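Local coordinates for pectate lyase 1 (Juniperus ashei, PDB 1PXZ), which shows low pectate lyase activity, the calcium-dependent eliminative cleavage of pectate, and is the major allergen of cedar pollen, at residues L118-H124 with I163-S169; D151-N157 with G174-L180; G236-V240 with T318-N322. All blocks are in the same frame, centred on the assembly; numbering follows the deposited sequence.

Interaction 1: L118-H124 with I163-S169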
ATOM      1  N   LEU A 118      -8.288   2.410   1.686  1.00  6.82           N
ATOM      2  CA  LEU A 118      -8.128   1.649   2.930  1.00  9.44           C
ATOM      3  C   LEU A 118      -7.332   2.546   3.865  1.00 10.21           C
ATOM      4  O   LEU A 118      -6.198   2.862   3.526  1.00  7.31           O
ATOM      5  CB  LEU A 118      -7.421   0.329   2.724  1.00  7.16           C
ATOM      6  CG  LEU A 118      -8.068  -0.643   1.733  1.00 11.47           C
ATOM      7  CD1 LEU A 118      -7.149  -1.820   1.473  1.00 15.10           C
ATOM      8  CD2 LEU A 118      -9.430  -1.115   2.254  1.00  7.94           C
ATOM      9  N   HIS A 119      -7.921   2.941   4.984  1.00  5.71           N
ATOM     10  CA  HIS A 119      -7.280   3.951   5.795  1.00  7.99           C
ATOM     11  C   HIS A 119      -7.407   3.680   7.295  1.00 11.85           C
ATOM     12  O   HIS A 119      -8.497   3.357   7.767  1.00  6.82           O
ATOM     13  CB  HIS A 119      -7.941   5.277   5.454  1.00  3.03           C
ATOM     14  CG  HIS A 119      -7.628   6.449   6.314  1.00  5.43           C
ATOM     15  ND1 HIS A 119      -6.529   7.259   6.091  1.00  6.56           N
ATOM     16  CD2 HIS A 119      -8.283   6.982   7.375  1.00  9.64           C
ATOM     17  CE1 HIS A 119      -6.517   8.233   7.006  1.00  8.26           C
ATOM     18  NE2 HIS A 119      -7.568   8.080   7.798  1.00 10.75           N
ATOM     19  N   SER A 120      -6.299   3.850   7.977  1.00  7.75           N
ATOM     20  CA  SER A 120      -6.164   3.808   9.432  1.00  4.87           C
ATOM     21  C   SER A 120      -6.607   2.488  10.053  1.00 11.62           C
ATOM     22  O   SER A 120      -7.262   2.440  11.107  1.00  7.13           O
ATOM     23  CB  SER A 120      -6.907   5.011  10.026  1.00  8.80           C
ATOM     24  OG  SER A 120      -6.498   5.240  11.362  1.00 18.14           O
ATOM     25  N   LEU A 121      -6.178   1.415   9.403  1.00  8.57           N
ATOM     26  CA  LEU A 121      -6.367   0.060   9.894  1.00  7.86           C
ATOM     27  C   LEU A 121      -5.066  -0.538  10.421  1.00 13.50           C
ATOM     28  O   LEU A 121      -3.963  -0.290   9.924  1.00  8.50           O
ATOM     29  CB  LEU A 121      -6.874  -0.874   8.791  1.00  6.45           C
ATOM     30  CG  LEU A 121      -8.107  -0.410   8.021  1.00  8.83           C
ATOM     31  CD1 LEU A 121      -8.391  -1.319   6.834  1.00  8.55           C
ATOM     32  CD2 LEU A 121      -9.284  -0.320   9.000  1.00 14.28           C
ATOM     33  N   HIS A 122      -5.223  -1.387  11.442  1.00  7.47           N
ATOM     34  CA  HIS A 122      -4.094  -2.244  11.810  1.00  9.00           C
ATOM     35  C   HIS A 122      -4.255  -3.590  11.109  1.00 12.51           C
ATOM     36  O   HIS A 122      -5.334  -4.196  11.266  1.00 11.47           O
ATOM     37  CB  HIS A 122      -4.056  -2.508  13.299  1.00  5.84           C
ATOM     38  CG  HIS A 122      -4.014  -1.324  14.203  1.00 10.90           C
ATOM     39  ND1 HIS A 122      -2.814  -0.916  14.767  1.00 11.86           N
ATOM     40  CD2 HIS A 122      -4.974  -0.488  14.667  1.00  9.33           C
ATOM     41  CE1 HIS A 122      -3.046   0.138  15.534  1.00 11.34           C
ATOM     42  NE2 HIS A 122      -4.338   0.421  15.494  1.00 14.95           N
ATOM     43  N   ILE A 123      -3.295  -4.099  10.370  1.00  8.92           N
ATOM     44  CA  ILE A 123      -3.450  -5.449   9.807  1.00  7.98           C
ATOM     45  C   ILE A 123      -2.198  -6.232  10.157  1.00 16.48           C
ATOM     46  O   ILE A 123      -1.107  -5.778   9.824  1.00  8.75           O
ATOM     47  CB  ILE A 123      -3.694  -5.463   8.295  1.00 14.40           C
ATOM     48  CG1 ILE A 123      -4.775  -4.476   7.866  1.00 11.89           C
ATOM     49  CG2 ILE A 123      -4.008  -6.872   7.818  1.00 13.33           C
ATOM     50  CD1 ILE A 123      -5.008  -4.346   6.376  1.00 13.15           C
ATOM     51  N   HIS A 124      -2.359  -7.360  10.839  1.00  6.65           N
ATOM     52  CA  HIS A 124      -1.195  -8.174  11.176  1.00  6.61           C
ATOM     53  C   HIS A 124      -1.618  -9.616  11.432  1.00 12.99           C
ATOM     54  O   HIS A 124      -2.801  -9.835  11.697  1.00 11.68           O
ATOM     55  CB  HIS A 124      -0.498  -7.597  12.406  1.00  8.44           C
ATOM     56  CG  HIS A 124      -1.447  -7.422  13.545  1.00 14.25           C
ATOM     57  ND1 HIS A 124      -1.875  -8.511  14.280  1.00 20.70           N
ATOM     58  CD2 HIS A 124      -2.045  -6.335  14.079  1.00 17.31           C
ATOM     59  CE1 HIS A 124      -2.698  -8.099  15.225  1.00 20.49           C
ATOM     60  NE2 HIS A 124      -2.818  -6.789  15.120  1.00 17.92           N
ATOM     61  N   ILE A 163      -3.949   3.356  -0.373  1.00  4.33           N
ATOM     62  CA  ILE A 163      -3.690   2.666   0.907  1.00  6.01           C
ATOM     63  C   ILE A 163      -2.970   3.645   1.820  1.00  9.14           C
ATOM     64  O   ILE A 163      -1.804   3.949   1.540  1.00  8.02           O
ATOM     65  CB  ILE A 163      -2.896   1.396   0.613  1.00 10.27           C
ATOM     66  CG1 ILE A 163      -3.674   0.452  -0.339  1.00 14.44           C
ATOM     67  CG2 ILE A 163      -2.463   0.655   1.873  1.00  8.19           C
ATOM     68  CD1 ILE A 163      -2.705  -0.597  -0.862  1.00 14.64           C
ATOM     69  N   ASP A 164      -3.634   4.140   2.867  1.00  6.27           N
ATOM     70  CA  ASP A 164      -3.146   5.303   3.598  1.00  7.55           C
ATOM     71  C   ASP A 164      -3.249   5.169   5.109  1.00 10.46           C
ATOM     72  O   ASP A 164      -4.313   4.785   5.614  1.00  7.72           O
ATOM     73  CB  ASP A 164      -3.982   6.521   3.159  1.00  7.50           C
ATOM     74  CG  ASP A 164      -3.532   7.836   3.738  1.00 15.28           C
ATOM     75  OD1 ASP A 164      -2.420   8.335   3.436  1.00 10.47           O
ATOM     76  OD2 ASP A 164      -4.321   8.389   4.528  1.00 11.19           O
ATOM     77  N   HIS A 165      -2.163   5.519   5.803  1.00  6.44           N
ATOM     78  CA  HIS A 165      -2.152   5.523   7.259  1.00  6.95           C
ATOM     79  C   HIS A 165      -2.546   4.180   7.861  1.00  8.59           C
ATOM     80  O   HIS A 165      -3.208   4.171   8.910  1.00  9.59           O
ATOM     81  CB  HIS A 165      -3.099   6.625   7.768  1.00  5.00           C
ATOM     82  CG  HIS A 165      -2.442   7.980   7.904  1.00  8.61           C
ATOM     83  ND1 HIS A 165      -1.454   8.243   8.819  1.00  5.39           N
ATOM     84  CD2 HIS A 165      -2.627   9.142   7.239  1.00  7.66           C
ATOM     85  CE1 HIS A 165      -1.060   9.508   8.724  1.00  9.97           C
ATOM     86  NE2 HIS A 165      -1.762  10.091   7.757  1.00 10.55           N
ATOM     87  N   ASN A 166      -2.148   3.061   7.274  1.00  5.39           N
ATOM     88  CA  ASN A 166      -2.330   1.779   7.962  1.00  5.44           C
ATOM     89  C   ASN A 166      -1.080   1.363   8.702  1.00  8.47           C
ATOM     90  O   ASN A 166       0.014   1.770   8.330  1.00  6.18           O
ATOM     91  CB  ASN A 166      -2.684   0.693   6.947  1.00  4.60           C
ATOM     92  CG  ASN A 166      -3.932   1.163   6.200  1.00  5.45           C
ATOM     93  OD1 ASN A 166      -5.000   1.200   6.813  1.00  8.88           O
ATOM     94  ND2 ASN A 166      -3.784   1.533   4.948  1.00  7.06           N
ATOM     95  N   SER A 167      -1.254   0.511   9.708  1.00  6.91           N
ATOM     96  CA  SER A 167      -0.147  -0.125  10.424  1.00  6.12           C
ATOM     97  C   SER A 167      -0.078  -1.596  10.051  1.00 11.97           C
ATOM     98  O   SER A 167      -0.982  -2.365  10.383  1.00  9.06           O
ATOM     99  CB  SER A 167      -0.368   0.070  11.930  1.00 11.90           C
ATOM    100  OG  SER A 167      -0.098   1.430  12.241  1.00 10.63           O
ATOM    101  N   LEU A 168       0.958  -2.011   9.329  1.00  8.14           N
ATOM    102  CA  LEU A 168       0.999  -3.306   8.669  1.00  8.78           C
ATOM    103  C   LEU A 168       2.220  -4.099   9.119  1.00 12.51           C
ATOM    104  O   LEU A 168       3.321  -3.580   8.924  1.00  7.84           O
ATOM    105  CB  LEU A 168       1.053  -3.110   7.144  1.00  5.35           C
ATOM    106  CG  LEU A 168      -0.056  -2.185   6.607  1.00 10.78           C
ATOM    107  CD1 LEU A 168       0.197  -1.851   5.143  1.00 12.84           C
ATOM    108  CD2 LEU A 168      -1.437  -2.811   6.777  1.00  8.91           C
ATOM    109  N   SER A 169       2.038  -5.288   9.694  1.00  6.44           N
ATOM    110  CA  SER A 169       3.192  -5.982  10.259  1.00  7.64           C
ATOM    111  C   SER A 169       2.951  -7.486  10.308  1.00 15.69           C
ATOM    112  O   SER A 169       1.799  -7.904  10.236  1.00 12.00           O
ATOM    113  CB  SER A 169       3.485  -5.471  11.676  1.00 10.53           C
ATOM    114  OG  SER A 169       2.391  -5.731  12.561  1.00 12.86           O
TER
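The side chain of Asn166 pairs with the backbone of the neighbouring segment at two points. Asn166 ND2 donates to Leu118 O at 3.1 Å, and Asn166 OD1 accepts from Leu121 N at 2.9 Å. His119 ND1 donates to Asp164 OD2 at 2.9 Å, while Asp164 OD1 bonds to Ser188 and Asn189. Backbone bonds complete the parallel pairing. Asp164 N meets Leu118 O at 2.9 Å, and Ser120 N meets Asp164 O at 3.2 Å. Beyond the bend, Ser167 N to Leu121 O (2.8 Å) and Ile123 N to Ser167 O (2.9 Å) resume the ladder. Ser120 and His165 have positive phi and psi, so both chains bend at the same level. The axes of strands 122-124 and 167-169 approach to 4.9 Å at 5°. This matches two successive coils of a parallel beta-helix, with Asn166 bonding at the bend as in the asparagine ladders of this family. On the inner face, Ile123 CB packs on Leu168 CD2 at 3.8 Å. Outside the core, His122 stacks on His100. Strand 185-195 flanks 163-169 on the next coil. Leu118, Ile123 and Ile163 face Ile153 of strand 153-156 across the core.

Interaction 2: D151-N157 with G174-L180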
ATOM      1  N   ASP A 151      -1.188 -12.440   2.615  1.00 15.24           N
ATOM      2  CA  ASP A 151      -0.836 -11.049   2.387  1.00 16.82           C
ATOM      3  C   ASP A 151      -1.808 -10.143   3.120  1.00 14.12           C
ATOM      4  O   ASP A 151      -3.000 -10.462   3.190  1.00 16.13           O
ATOM      5  CB  ASP A 151      -0.878 -10.683   0.901  1.00 17.39           C
ATOM      6  CG  ASP A 151       0.082 -11.480   0.040  1.00 25.03           C
ATOM      7  OD1 ASP A 151       1.160 -11.854   0.534  1.00 21.21           O
ATOM      8  OD2 ASP A 151      -0.245 -11.752  -1.134  1.00 37.97           O
ATOM      9  N   ALA A 152      -1.339  -9.016   3.632  1.00  9.48           N
ATOM     10  CA  ALA A 152      -2.285  -8.126   4.306  1.00  6.65           C
ATOM     11  C   ALA A 152      -3.261  -7.484   3.324  1.00  9.15           C
ATOM     12  O   ALA A 152      -4.452  -7.370   3.568  1.00 11.19           O
ATOM     13  CB  ALA A 152      -1.544  -7.036   5.069  1.00  9.90           C
ATOM     14  N   ILE A 153      -2.731  -7.023   2.196  1.00  6.51           N
ATOM     15  CA  ILE A 153      -3.567  -6.354   1.201  1.00  7.95           C
ATOM     16  C   ILE A 153      -3.190  -6.864  -0.171  1.00 10.47           C
ATOM     17  O   ILE A 153      -1.996  -6.790  -0.512  1.00 14.45           O
ATOM     18  CB  ILE A 153      -3.358  -4.829   1.281  1.00  7.05           C
ATOM     19  CG1 ILE A 153      -3.797  -4.197   2.603  1.00 12.93           C
ATOM     20  CG2 ILE A 153      -4.045  -4.154   0.098  1.00  9.59           C
ATOM     21  CD1 ILE A 153      -3.432  -2.738   2.771  1.00 11.39           C
ATOM     22  N   THR A 154      -4.156  -7.378  -0.919  1.00  9.29           N
ATOM     23  CA  THR A 154      -3.803  -7.909  -2.246  1.00 15.50           C
ATOM     24  C   THR A 154      -4.623  -7.214  -3.321  1.00 16.96           C
ATOM     25  O   THR A 154      -5.839  -7.142  -3.126  1.00 11.44           O
ATOM     26  CB  THR A 154      -4.055  -9.424  -2.329  1.00 17.73           C
ATOM     27  OG1 THR A 154      -3.196 -10.093  -1.402  1.00 20.32           O
ATOM     28  CG2 THR A 154      -3.710  -9.949  -3.715  1.00 28.01           C
ATOM     29  N   MET A 155      -3.995  -6.729  -4.387  1.00  9.51           N
ATOM     30  CA  MET A 155      -4.743  -6.070  -5.462  1.00 15.91           C
ATOM     31  C   MET A 155      -4.441  -6.759  -6.791  1.00 20.34           C
ATOM     32  O   MET A 155      -3.265  -6.886  -7.150  1.00 16.83           O
ATOM     33  CB  MET A 155      -4.419  -4.577  -5.559  1.00 12.88           C
ATOM     34  CG  MET A 155      -4.966  -3.759  -4.386  1.00 16.88           C
ATOM     35  SD  MET A 155      -4.229  -2.092  -4.366  1.00 21.20           S
ATOM     36  CE  MET A 155      -2.718  -2.554  -3.501  1.00 23.68           C
ATOM     37  N   ARG A 156      -5.492  -7.208  -7.479  1.00  9.85           N
ATOM     38  CA  ARG A 156      -5.358  -7.858  -8.779  1.00 10.18           C
ATOM     39  C   ARG A 156      -6.241  -7.111  -9.773  1.00 16.76           C
ATOM     40  O   ARG A 156      -7.457  -7.043  -9.566  1.00 12.13           O
ATOM     41  CB  ARG A 156      -5.759  -9.322  -8.702  1.00 15.07           C
ATOM     42  CG  ARG A 156      -5.579 -10.121  -9.971  1.00 34.14           C
ATOM     43  CD  ARG A 156      -6.009 -11.563  -9.764  1.00 53.37           C
ATOM     44  NE  ARG A 156      -7.029 -12.086 -10.637  1.00 62.96           N
ATOM     45  CZ  ARG A 156      -7.890 -11.578 -11.487  1.00 68.31           C
ATOM     46  NH1 ARG A 156      -7.991 -10.278 -11.738  1.00 67.67           N
ATOM     47  NH2 ARG A 156      -8.719 -12.395 -12.142  1.00 70.17           N
ATOM     48  N   ASN A 157      -5.642  -6.539 -10.810  1.00 11.65           N
ATOM     49  CA  ASN A 157      -6.465  -5.807 -11.769  1.00 10.97           C
ATOM     50  C   ASN A 157      -7.287  -4.712 -11.102  1.00 14.89           C
ATOM     51  O   ASN A 157      -8.481  -4.602 -11.365  1.00 15.72           O
ATOM     52  CB  ASN A 157      -7.419  -6.788 -12.464  1.00 19.21           C
ATOM     53  CG  ASN A 157      -7.523  -6.454 -13.944  1.00 31.42           C
ATOM     54  OD1 ASN A 157      -7.641  -7.355 -14.761  1.00 50.63           O
ATOM     55  ND2 ASN A 157      -7.462  -5.162 -14.248  1.00 33.03           N
ATOM     56  N   GLY A 174       3.224 -11.431   2.116  1.00 11.45           N
ATOM     57  CA  GLY A 174       3.538 -10.018   1.936  1.00 13.76           C
ATOM     58  C   GLY A 174       2.645  -9.078   2.718  1.00 16.86           C
ATOM     59  O   GLY A 174       1.626  -9.450   3.298  1.00 16.79           O
ATOM     60  N   LEU A 175       3.015  -7.790   2.748  1.00  8.75           N
ATOM     61  CA  LEU A 175       2.122  -6.808   3.340  1.00  8.55           C
ATOM     62  C   LEU A 175       1.269  -6.191   2.242  1.00 12.26           C
ATOM     63  O   LEU A 175       0.061  -6.059   2.409  1.00 14.52           O
ATOM     64  CB  LEU A 175       2.898  -5.756   4.130  1.00 12.15           C
ATOM     65  CG  LEU A 175       3.614  -6.342   5.363  1.00 12.08           C
ATOM     66  CD1 LEU A 175       4.390  -5.247   6.082  1.00  9.31           C
ATOM     67  CD2 LEU A 175       2.609  -7.008   6.292  1.00 12.10           C
ATOM     68  N   ILE A 176       1.849  -5.799   1.110  1.00  8.21           N
ATOM     69  CA  ILE A 176       1.017  -5.279   0.020  1.00  8.40           C
ATOM     70  C   ILE A 176       1.420  -5.975  -1.268  1.00 14.77           C
ATOM     71  O   ILE A 176       2.615  -5.980  -1.602  1.00 16.93           O
ATOM     72  CB  ILE A 176       1.184  -3.767  -0.117  1.00  8.98           C
ATOM     73  CG1 ILE A 176       0.653  -2.995   1.094  1.00 12.98           C
ATOM     74  CG2 ILE A 176       0.545  -3.254  -1.408  1.00 13.02           C
ATOM     75  CD1 ILE A 176       0.914  -1.505   0.996  1.00 11.60           C
ATOM     76  N   ASP A 177       0.483  -6.578  -1.979  1.00  7.47           N
ATOM     77  CA  ASP A 177       0.805  -7.254  -3.245  1.00  8.60           C
ATOM     78  C   ASP A 177       0.008  -6.580  -4.347  1.00 17.03           C
ATOM     79  O   ASP A 177      -1.222  -6.500  -4.259  1.00 16.59           O
ATOM     80  CB  ASP A 177       0.493  -8.728  -3.083  1.00 14.91           C
ATOM     81  CG  ASP A 177       1.266  -9.748  -3.869  1.00 36.25           C
ATOM     82  OD1 ASP A 177       2.336 -10.212  -3.415  1.00 55.23           O
ATOM     83  OD2 ASP A 177       0.814 -10.137  -4.972  1.00 40.33           O
ATOM     84  N   VAL A 178       0.671  -6.059  -5.377  1.00 12.25           N
ATOM     85  CA  VAL A 178      -0.035  -5.364  -6.461  1.00 14.78           C
ATOM     86  C   VAL A 178       0.309  -6.072  -7.757  1.00 17.29           C
ATOM     87  O   VAL A 178       1.489  -6.175  -8.096  1.00 13.65           O
ATOM     88  CB  VAL A 178       0.366  -3.890  -6.497  1.00 18.99           C
ATOM     89  CG1 VAL A 178      -0.327  -3.136  -7.632  1.00 24.43           C
ATOM     90  CG2 VAL A 178       0.043  -3.216  -5.170  1.00 20.83           C
ATOM     91  N   THR A 179      -0.658  -6.620  -8.469  1.00 14.87           N
ATOM     92  CA  THR A 179      -0.417  -7.437  -9.632  1.00 16.67           C
ATOM     93  C   THR A 179      -1.479  -7.278 -10.718  1.00 16.43           C
ATOM     94  O   THR A 179      -2.525  -6.667 -10.520  1.00 14.05           O
ATOM     95  CB  THR A 179      -0.437  -8.950  -9.295  1.00 32.49           C
ATOM     96  OG1 THR A 179      -1.759  -9.272  -8.830  1.00 33.84           O
ATOM     97  CG2 THR A 179       0.510  -9.328  -8.178  1.00 51.47           C
ATOM     98  N   LEU A 180      -1.163  -7.894 -11.856  1.00 16.49           N
ATOM     99  CA  LEU A 180      -2.063  -8.073 -12.970  1.00 18.09           C
ATOM    100  C   LEU A 180      -2.697  -6.794 -13.481  1.00 16.01           C
ATOM    101  O   LEU A 180      -3.927  -6.675 -13.461  1.00 19.17           O
ATOM    102  CB  LEU A 180      -3.226  -9.027 -12.599  1.00 20.33           C
ATOM    103  CG  LEU A 180      -4.069  -9.471 -13.800  1.00 35.50           C
ATOM    104  CD1 LEU A 180      -3.197 -10.256 -14.775  1.00 38.22           C
ATOM    105  CD2 LEU A 180      -5.281 -10.297 -13.388  1.00 38.75           C
TER
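Two adjacent rungs of the parallel beta-helix pair here, and the axes of strands 153-156 and 176-179 approach to 4.8 Å at 3°. Side chains alternate between two faces. Ile153, Met155, Ile176 and Val178 point into the core. Ile153 and Ile176 share the m,t rotamer, so their branches repeat from coil to coil. Met155 is m,t,m. Its last torsion brings Met155 CE to 3.3 Å from Val178 CG2 and 3.9 Å from Ile176 CG2. Thr154, Asp177, Arg156 and Thr179 line the other face. Thr179 is p, and its OG1 joins its own N in bonding Met155 O. Arg156 extends t,t, and Leu180 CD2 lies over one face of its guanidinium. Asp177 is a probable calcium ligand, as are nearby Asp149 and Asp173. Asp151 OD2 comes within 3.8 Å of Asp177 OD1, so acidic groups crowd at this probable calcium site. Asp151 has chi1 m, which turns its carboxylate to the next coil, where OD1 accepts from Gly174 N at 2.6 Å.

Interaction 3: G236-V240 with T318-N322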
ATOM      1  N   GLY A 236       6.783  -1.883 -14.397  1.00 14.98           N
ATOM      2  CA  GLY A 236       6.173  -0.559 -14.505  1.00 10.66           C
ATOM      3  C   GLY A 236       6.978   0.574 -13.918  1.00 14.64           C
ATOM      4  O   GLY A 236       8.207   0.592 -13.908  1.00 14.22           O
ATOM      5  N   LEU A 237       6.286   1.568 -13.378  1.00  7.22           N
ATOM      6  CA  LEU A 237       6.909   2.786 -12.871  1.00  7.29           C
ATOM      7  C   LEU A 237       6.552   2.996 -11.414  1.00 13.34           C
ATOM      8  O   LEU A 237       5.355   2.953 -11.094  1.00 11.43           O
ATOM      9  CB  LEU A 237       6.368   3.970 -13.686  1.00 13.85           C
ATOM     10  CG  LEU A 237       6.605   5.406 -13.254  1.00 18.97           C
ATOM     11  CD1 LEU A 237       8.090   5.720 -13.235  1.00 23.01           C
ATOM     12  CD2 LEU A 237       5.884   6.363 -14.198  1.00 22.47           C
ATOM     13  N   VAL A 238       7.553   3.218 -10.564  1.00 10.44           N
ATOM     14  CA  VAL A 238       7.223   3.505  -9.169  1.00  8.05           C
ATOM     15  C   VAL A 238       7.944   4.774  -8.720  1.00  7.87           C
ATOM     16  O   VAL A 238       9.168   4.826  -8.850  1.00 10.89           O
ATOM     17  CB  VAL A 238       7.622   2.383  -8.195  1.00 14.60           C
ATOM     18  CG1 VAL A 238       6.974   2.677  -6.838  1.00  4.46           C
ATOM     19  CG2 VAL A 238       7.225   1.015  -8.697  1.00 24.18           C
ATOM     20  N   HIS A 239       7.201   5.730  -8.201  1.00  6.57           N
ATOM     21  CA  HIS A 239       7.764   6.926  -7.592  1.00 12.19           C
ATOM     22  C   HIS A 239       7.866   6.721  -6.079  1.00 10.56           C
ATOM     23  O   HIS A 239       6.838   6.601  -5.410  1.00  9.33           O
ATOM     24  CB  HIS A 239       6.922   8.155  -7.943  1.00  7.40           C
ATOM     25  CG  HIS A 239       7.469   9.457  -7.467  1.00  8.68           C
ATOM     26  ND1 HIS A 239       6.689  10.504  -7.051  1.00  8.01           N
ATOM     27  CD2 HIS A 239       8.774   9.849  -7.347  1.00  7.10           C
ATOM     28  CE1 HIS A 239       7.463  11.515  -6.682  1.00 12.69           C
ATOM     29  NE2 HIS A 239       8.735  11.146  -6.857  1.00  8.73           N
ATOM     30  N   VAL A 240       9.077   6.662  -5.561  1.00  6.43           N
ATOM     31  CA  VAL A 240       9.304   6.422  -4.125  1.00  5.63           C
ATOM     32  C   VAL A 240       9.747   7.718  -3.473  1.00 12.05           C
ATOM     33  O   VAL A 240      10.910   8.095  -3.632  1.00 11.58           O
ATOM     34  CB  VAL A 240      10.338   5.307  -3.908  1.00  5.82           C
ATOM     35  CG1 VAL A 240      10.510   4.978  -2.420  1.00 10.37           C
ATOM     36  CG2 VAL A 240       9.940   4.023  -4.631  1.00  6.83           C
ATOM     37  N   THR A 318      11.914  15.126 -12.254  1.00 61.81           N
ATOM     38  CA  THR A 318      10.706  14.309 -12.143  1.00 53.73           C
ATOM     39  C   THR A 318       9.584  14.945 -12.963  1.00 46.95           C
ATOM     40  O   THR A 318       9.146  16.047 -12.612  1.00 28.62           O
ATOM     41  CB  THR A 318      10.259  14.137 -10.683  1.00 54.03           C
ATOM     42  OG1 THR A 318      11.205  13.304  -9.996  1.00 44.64           O
ATOM     43  CG2 THR A 318       8.923  13.413 -10.574  1.00 42.90           C
ATOM     44  N   ASN A 319       9.171  14.252 -14.019  1.00 42.78           N
ATOM     45  CA  ASN A 319       8.062  14.725 -14.857  1.00 40.65           C
ATOM     46  C   ASN A 319       7.083  13.601 -15.183  1.00 25.72           C
ATOM     47  O   ASN A 319       6.978  13.112 -16.309  1.00 23.34           O
ATOM     48  CB  ASN A 319       8.596  15.357 -16.142  1.00 51.09           C
ATOM     49  CG  ASN A 319       7.639  16.403 -16.684  1.00 65.90           C
ATOM     50  OD1 ASN A 319       8.061  17.315 -17.392  1.00 85.03           O
ATOM     51  ND2 ASN A 319       6.361  16.268 -16.349  1.00 80.22           N
ATOM     52  N   ILE A 320       6.338  13.158 -14.166  1.00 17.67           N
ATOM     53  CA  ILE A 320       5.474  11.992 -14.336  1.00 14.11           C
ATOM     54  C   ILE A 320       4.013  12.247 -13.998  1.00 10.93           C
ATOM     55  O   ILE A 320       3.202  11.400 -14.385  1.00 13.74           O
ATOM     56  CB  ILE A 320       6.020  10.834 -13.457  1.00 17.21           C
ATOM     57  CG1 ILE A 320       6.125  11.135 -11.966  1.00 16.47           C
ATOM     58  CG2 ILE A 320       7.391  10.392 -13.989  1.00 19.71           C
ATOM     59  CD1 ILE A 320       6.445   9.942 -11.077  1.00 10.99           C
ATOM     60  N   TYR A 321       3.702  13.328 -13.295  1.00 10.03           N
ATOM     61  CA  TYR A 321       2.388  13.641 -12.761  1.00  7.94           C
ATOM     62  C   TYR A 321       1.671  14.764 -13.512  1.00 12.48           C
ATOM     63  O   TYR A 321       2.337  15.723 -13.899  1.00 16.64           O
ATOM     64  CB  TYR A 321       2.508  14.127 -11.316  1.00  9.16           C
ATOM     65  CG  TYR A 321       2.938  13.072 -10.320  1.00  8.55           C
ATOM     66  CD1 TYR A 321       2.376  11.799 -10.355  1.00 13.05           C
ATOM     67  CD2 TYR A 321       3.899  13.354  -9.358  1.00 11.51           C
ATOM     68  CE1 TYR A 321       2.764  10.819  -9.445  1.00 12.02           C
ATOM     69  CE2 TYR A 321       4.289  12.381  -8.446  1.00  8.41           C
ATOM     70  CZ  TYR A 321       3.718  11.123  -8.496  1.00  9.26           C
ATOM     71  OH  TYR A 321       4.100  10.136  -7.590  1.00  8.79           O
ATOM     72  N   ASN A 322       0.363  14.700 -13.665  1.00 13.27           N
ATOM     73  CA  ASN A 322      -0.434  15.827 -14.149  1.00 11.68           C
ATOM     74  C   ASN A 322      -0.815  16.725 -12.986  1.00 12.19           C
ATOM     75  O   ASN A 322      -0.450  16.517 -11.830  1.00 13.45           O
ATOM     76  CB  ASN A 322      -1.665  15.336 -14.911  1.00 12.23           C
ATOM     77  CG  ASN A 322      -2.708  14.643 -14.068  1.00 10.14           C
ATOM     78  OD1 ASN A 322      -2.998  15.009 -12.937  1.00 14.83           O
ATOM     79  ND2 ASN A 322      -3.332  13.588 -14.589  1.00 23.93           N
TER
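His239 presents its side chain to Ile320, with His239 CB 3.6 Å from Ile320 CD1. The contact lies on the outside of the parallel beta-helix, where the loop between strand 302-304 and helix 335-338 folds back over strand 237-241. The two segments do not pair as strands. Their closest CA atoms, of His239 and Ile320, are 8.7 Å apart, so side chains make the contact. Residues alternate along the strand. Leu237 and His239 point toward the loop, whereas Val238 and Val240 point away from it. Leu237 adds a looser apolar contact, CD2 to Ile320 CG2 at 4.3 Å. Ile320 also touches Leu262 on the next strand and Phe28, so it packs over more than one coil. The chi1 t rotamer of His239 extends its ring from the strand. One nitrogen, NE2, bonds to Glu264, which also takes the hydroxyl of Thr318. Thr318 CG2 lies 4.4 Å from His239 NE2. Tyr321 starts sideways to the strand, but its ring reaches back and its hydroxyl also bonds to Thr216. The region 230-237, which binds IgE in five of seven patients tested, ends at Leu237, so this loop packs against its last residue. The His239 and Tyr321 rings lie obliquely, with planes at 62°, and His239 ND1 is hydrogen-bonded to Tyr321 OH at 2.7 Å.

How the interactions relate
Interactions 1 and 2 share the coil that runs from 153-156 through 161-164 to 167-169, with centres 14 Å apart. Their segments alternate along the chain, and 167-169 leads into 174-179. They meet in the core, where Ile163 CD1 touches Met155 CE at 3.3 Å and Ile123 CG2 touches Ala152 CB at 3.7 Å. Interaction 2 holds the probable calcium ligand Asp177. Interaction 1 is set back from it, with the Ile163 side chain about 9 Å from that of Asp177. Interaction 3 lies farther along the helix, its centre 23 Å from that of interaction 1 and 20 Å from that of interaction 2. It shares a sheet with interaction 1 but lies away from the calcium site.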